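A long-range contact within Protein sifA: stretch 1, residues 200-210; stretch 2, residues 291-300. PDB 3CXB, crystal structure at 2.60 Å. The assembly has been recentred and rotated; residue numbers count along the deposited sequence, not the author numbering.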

# COMPACT_ATOMS: atom_id res chain seq x y z
N GLN A 200 -3.68 4.93 17.20
CA GLN A 200 -3.79 3.63 17.84
C GLN A 200 -3.40 2.53 16.87
O GLN A 200 -2.42 1.82 17.08
CB GLN A 200 -5.23 3.40 18.32
CG GLN A 200 -5.45 2.09 19.07
CD GLN A 200 -4.60 1.99 20.33
OE1 GLN A 200 -4.68 2.83 21.22
NE2 GLN A 200 -3.78 0.94 20.41
N GLU A 201 -4.18 2.40 15.80
CA GLU A 201 -3.97 1.40 14.76
C GLU A 201 -2.52 1.41 14.29
O GLU A 201 -1.90 0.36 14.14
CB GLU A 201 -4.92 1.68 13.59
CG GLU A 201 -4.98 0.60 12.52
CD GLU A 201 -5.44 -0.74 13.05
OE1 GLU A 201 -6.43 -0.77 13.81
OE2 GLU A 201 -4.81 -1.77 12.70
N LYS A 202 -1.98 2.59 14.08
CA LYS A 202 -0.61 2.71 13.63
C LYS A 202 0.37 2.00 14.56
O LYS A 202 1.25 1.28 14.10
CB LYS A 202 -0.23 4.18 13.48
CG LYS A 202 1.17 4.41 12.92
CD LYS A 202 1.39 5.89 12.67
CE LYS A 202 2.79 6.20 12.16
NZ LYS A 202 2.96 7.67 11.95
N ALA A 203 0.23 2.18 15.86
CA ALA A 203 1.15 1.53 16.79
C ALA A 203 0.84 0.05 16.91
O ALA A 203 1.72 -0.79 16.74
CB ALA A 203 1.09 2.19 18.16
N THR A 204 -0.42 -0.27 17.18
CA THR A 204 -0.86 -1.65 17.35
C THR A 204 -0.44 -2.55 16.19
O THR A 204 0.25 -3.55 16.37
CB THR A 204 -2.39 -1.74 17.47
OG1 THR A 204 -2.80 -1.07 18.67
CG2 THR A 204 -2.85 -3.20 17.53
N TYR A 205 -0.90 -2.17 15.00
CA TYR A 205 -0.64 -2.92 13.78
C TYR A 205 0.86 -3.10 13.53
O TYR A 205 1.34 -4.22 13.41
CB TYR A 205 -1.29 -2.18 12.60
CG TYR A 205 -1.50 -3.02 11.35
CD1 TYR A 205 -0.44 -3.29 10.47
CD2 TYR A 205 -2.76 -3.55 11.05
CE1 TYR A 205 -0.65 -4.06 9.33
CE2 TYR A 205 -2.97 -4.31 9.91
CZ TYR A 205 -1.91 -4.56 9.06
OH TYR A 205 -2.13 -5.28 7.91
N LEU A 206 1.59 -2.00 13.49
CA LEU A 206 3.01 -2.08 13.23
C LEU A 206 3.80 -2.87 14.27
O LEU A 206 4.68 -3.65 13.89
CB LEU A 206 3.58 -0.67 13.07
CG LEU A 206 3.17 0.01 11.75
CD1 LEU A 206 3.56 1.47 11.72
CD2 LEU A 206 3.84 -0.73 10.61
N ALA A 207 3.51 -2.70 15.55
CA ALA A 207 4.26 -3.43 16.58
C ALA A 207 3.98 -4.92 16.43
O ALA A 207 4.88 -5.75 16.61
CB ALA A 207 3.89 -2.95 17.99
N ALA A 208 2.74 -5.27 16.07
CA ALA A 208 2.39 -6.68 15.86
C ALA A 208 3.19 -7.25 14.67
O ALA A 208 3.62 -8.41 14.71
CB ALA A 208 0.92 -6.80 15.59
N LYS A 209 3.37 -6.43 13.63
CA LYS A 209 4.12 -6.83 12.45
C LYS A 209 5.58 -7.04 12.86
O LYS A 209 6.23 -8.01 12.44
CB LYS A 209 4.03 -5.74 11.39
CG LYS A 209 3.83 -6.24 9.97
CD LYS A 209 2.57 -7.07 9.87
CE LYS A 209 2.14 -7.23 8.42
NZ LYS A 209 1.12 -8.31 8.26
N ILE A 210 6.07 -6.14 13.69
CA ILE A 210 7.45 -6.24 14.14
C ILE A 210 7.64 -7.52 14.94
O ILE A 210 8.69 -8.15 14.86
CB ILE A 210 7.87 -5.01 14.99
CG1 ILE A 210 7.87 -3.76 14.11
CG2 ILE A 210 9.27 -5.24 15.54
CD1 ILE A 210 7.93 -2.47 14.85
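Stretch 2 291-300: VEAISDQVFH

The most unusual feature of this contact is that one carboxylate oxygen, OD2 of Asp-296, serves two donors from stretch 1. Tyr-205 OH donates a short hydrogen bond to Asp-296 OD2 (2.6 Å), and Lys-209 NZ adds a weak one to Asp-296 OD2 (3.2 Å) that is also a salt bridge. Lys-209 NZ also forms a salt bridge with Glu-292 OE2 (3.3 Å), so its charge is shared between two acids one helical turn apart.

Stretch 2 is helical throughout, with phi between -47° and -67° and i to i+4 backbone bonds such as Phe-299 N to Ser-295 O at 2.7 Å. Stretch 1 is helical as well, and both helices extend beyond the segments given here. Their N-to-C directions differ by 137°, with a signed crossing angle of -137°: the chains run in broadly opposing directions but are well off antiparallel. The axes come no closer than 12.0 Å, and the nearest CA atoms, those of Lys-202 and Phe-299, are 8.3 Å apart. The gap is bridged largely by the side chains of Phe-299, Tyr-205 and Lys-209, and the two stretches together bury 359 Å².

Phe-299 contributes most, with 111 Å² covered. With chi1 at 178° (t), its side chain is a knob among Glu-201, Lys-202, Tyr-205 and Leu-206. Phe-299 CD2 lies over one face of the Tyr-205 ring, 3.4 Å from Tyr-205 CG; the centroids of the Tyr-205 and Phe-299 rings are 4.5 Å apart and their planes inclined at 32°, an oblique pairing. Phe-299 CZ meets Leu-206 CG at 3.5 Å.

The Tyr-205 ring thus packs by its face while its hydroxyl bonds Asp-296. Tyr-205 OH also approaches Ser-295 CB (3.2 Å); Tyr-205 OH lies 2.9 Å from Asp-296 N, but the poor angle excludes a hydrogen bond.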

# COMPACT_ATOMS: atom_id res chain seq x y z
N VAL A 291 -6.96 -11.99 4.42
CA VAL A 291 -7.13 -10.92 5.39
C VAL A 291 -5.88 -10.07 5.52
O VAL A 291 -5.95 -8.85 5.37
CB VAL A 291 -7.48 -11.48 6.80
CG1 VAL A 291 -7.61 -10.32 7.79
CG2 VAL A 291 -8.77 -12.26 6.74
N GLU A 292 -4.75 -10.72 5.78
CA GLU A 292 -3.50 -10.00 5.95
C GLU A 292 -3.09 -9.17 4.73
O GLU A 292 -2.53 -8.07 4.88
CB GLU A 292 -2.38 -10.97 6.31
CG GLU A 292 -1.06 -10.27 6.61
CD GLU A 292 0.07 -11.23 6.95
OE1 GLU A 292 -0.15 -12.12 7.81
OE2 GLU A 292 1.18 -11.08 6.38
N ALA A 293 -3.37 -9.68 3.53
CA ALA A 293 -3.03 -8.94 2.33
C ALA A 293 -3.87 -7.68 2.22
O ALA A 293 -3.34 -6.60 1.99
CB ALA A 293 -3.23 -9.80 1.10
N ILE A 294 -5.18 -7.82 2.41
CA ILE A 294 -6.08 -6.66 2.33
C ILE A 294 -5.79 -5.63 3.43
O ILE A 294 -5.76 -4.41 3.19
CB ILE A 294 -7.57 -7.08 2.42
CG1 ILE A 294 -7.86 -8.17 1.38
CG2 ILE A 294 -8.46 -5.87 2.15
CD1 ILE A 294 -9.26 -8.78 1.50
N SER A 295 -5.58 -6.12 4.64
CA SER A 295 -5.29 -5.23 5.74
C SER A 295 -4.03 -4.43 5.44
O SER A 295 -4.06 -3.21 5.49
CB SER A 295 -5.16 -6.02 7.03
OG SER A 295 -6.39 -6.67 7.35
N ASP A 296 -2.94 -5.11 5.11
CA ASP A 296 -1.69 -4.42 4.80
C ASP A 296 -1.93 -3.26 3.83
O ASP A 296 -1.54 -2.12 4.10
CB ASP A 296 -0.67 -5.38 4.17
CG ASP A 296 0.10 -6.19 5.21
OD1 ASP A 296 1.05 -6.92 4.84
OD2 ASP A 296 -0.24 -6.10 6.40
N GLN A 297 -2.57 -3.55 2.71
CA GLN A 297 -2.83 -2.53 1.71
C GLN A 297 -3.73 -1.40 2.22
O GLN A 297 -3.51 -0.22 1.91
CB GLN A 297 -3.44 -3.17 0.46
CG GLN A 297 -2.44 -3.97 -0.38
CD GLN A 297 -3.09 -4.68 -1.57
OE1 GLN A 297 -3.79 -4.06 -2.38
NE2 GLN A 297 -2.84 -5.98 -1.68
N VAL A 298 -4.75 -1.76 3.00
CA VAL A 298 -5.65 -0.76 3.55
C VAL A 298 -4.80 0.13 4.44
O VAL A 298 -4.83 1.37 4.35
CB VAL A 298 -6.75 -1.39 4.44
CG1 VAL A 298 -7.47 -0.29 5.17
CG2 VAL A 298 -7.76 -2.18 3.59
N PHE A 299 -4.02 -0.52 5.28
CA PHE A 299 -3.14 0.16 6.20
C PHE A 299 -2.19 1.06 5.42
O PHE A 299 -2.01 2.24 5.76
CB PHE A 299 -2.35 -0.87 7.02
CG PHE A 299 -1.37 -0.26 7.96
CD1 PHE A 299 -0.23 0.39 7.49
CD2 PHE A 299 -1.58 -0.31 9.34
CE1 PHE A 299 0.68 0.98 8.36
CE2 PHE A 299 -0.69 0.27 10.23
CZ PHE A 299 0.45 0.92 9.74
N HIS A 300 -1.58 0.51 4.36
CA HIS A 300 -0.65 1.30 3.56
C HIS A 300 -1.34 2.46 2.89
O HIS A 300 -0.73 3.51 2.67
CB HIS A 300 0.04 0.45 2.48
CG HIS A 300 0.81 1.25 1.48
ND1 HIS A 300 0.23 1.77 0.34
CD2 HIS A 300 2.10 1.67 1.47
CE1 HIS A 300 1.13 2.47 -0.33
NE2 HIS A 300 2.27 2.42 0.33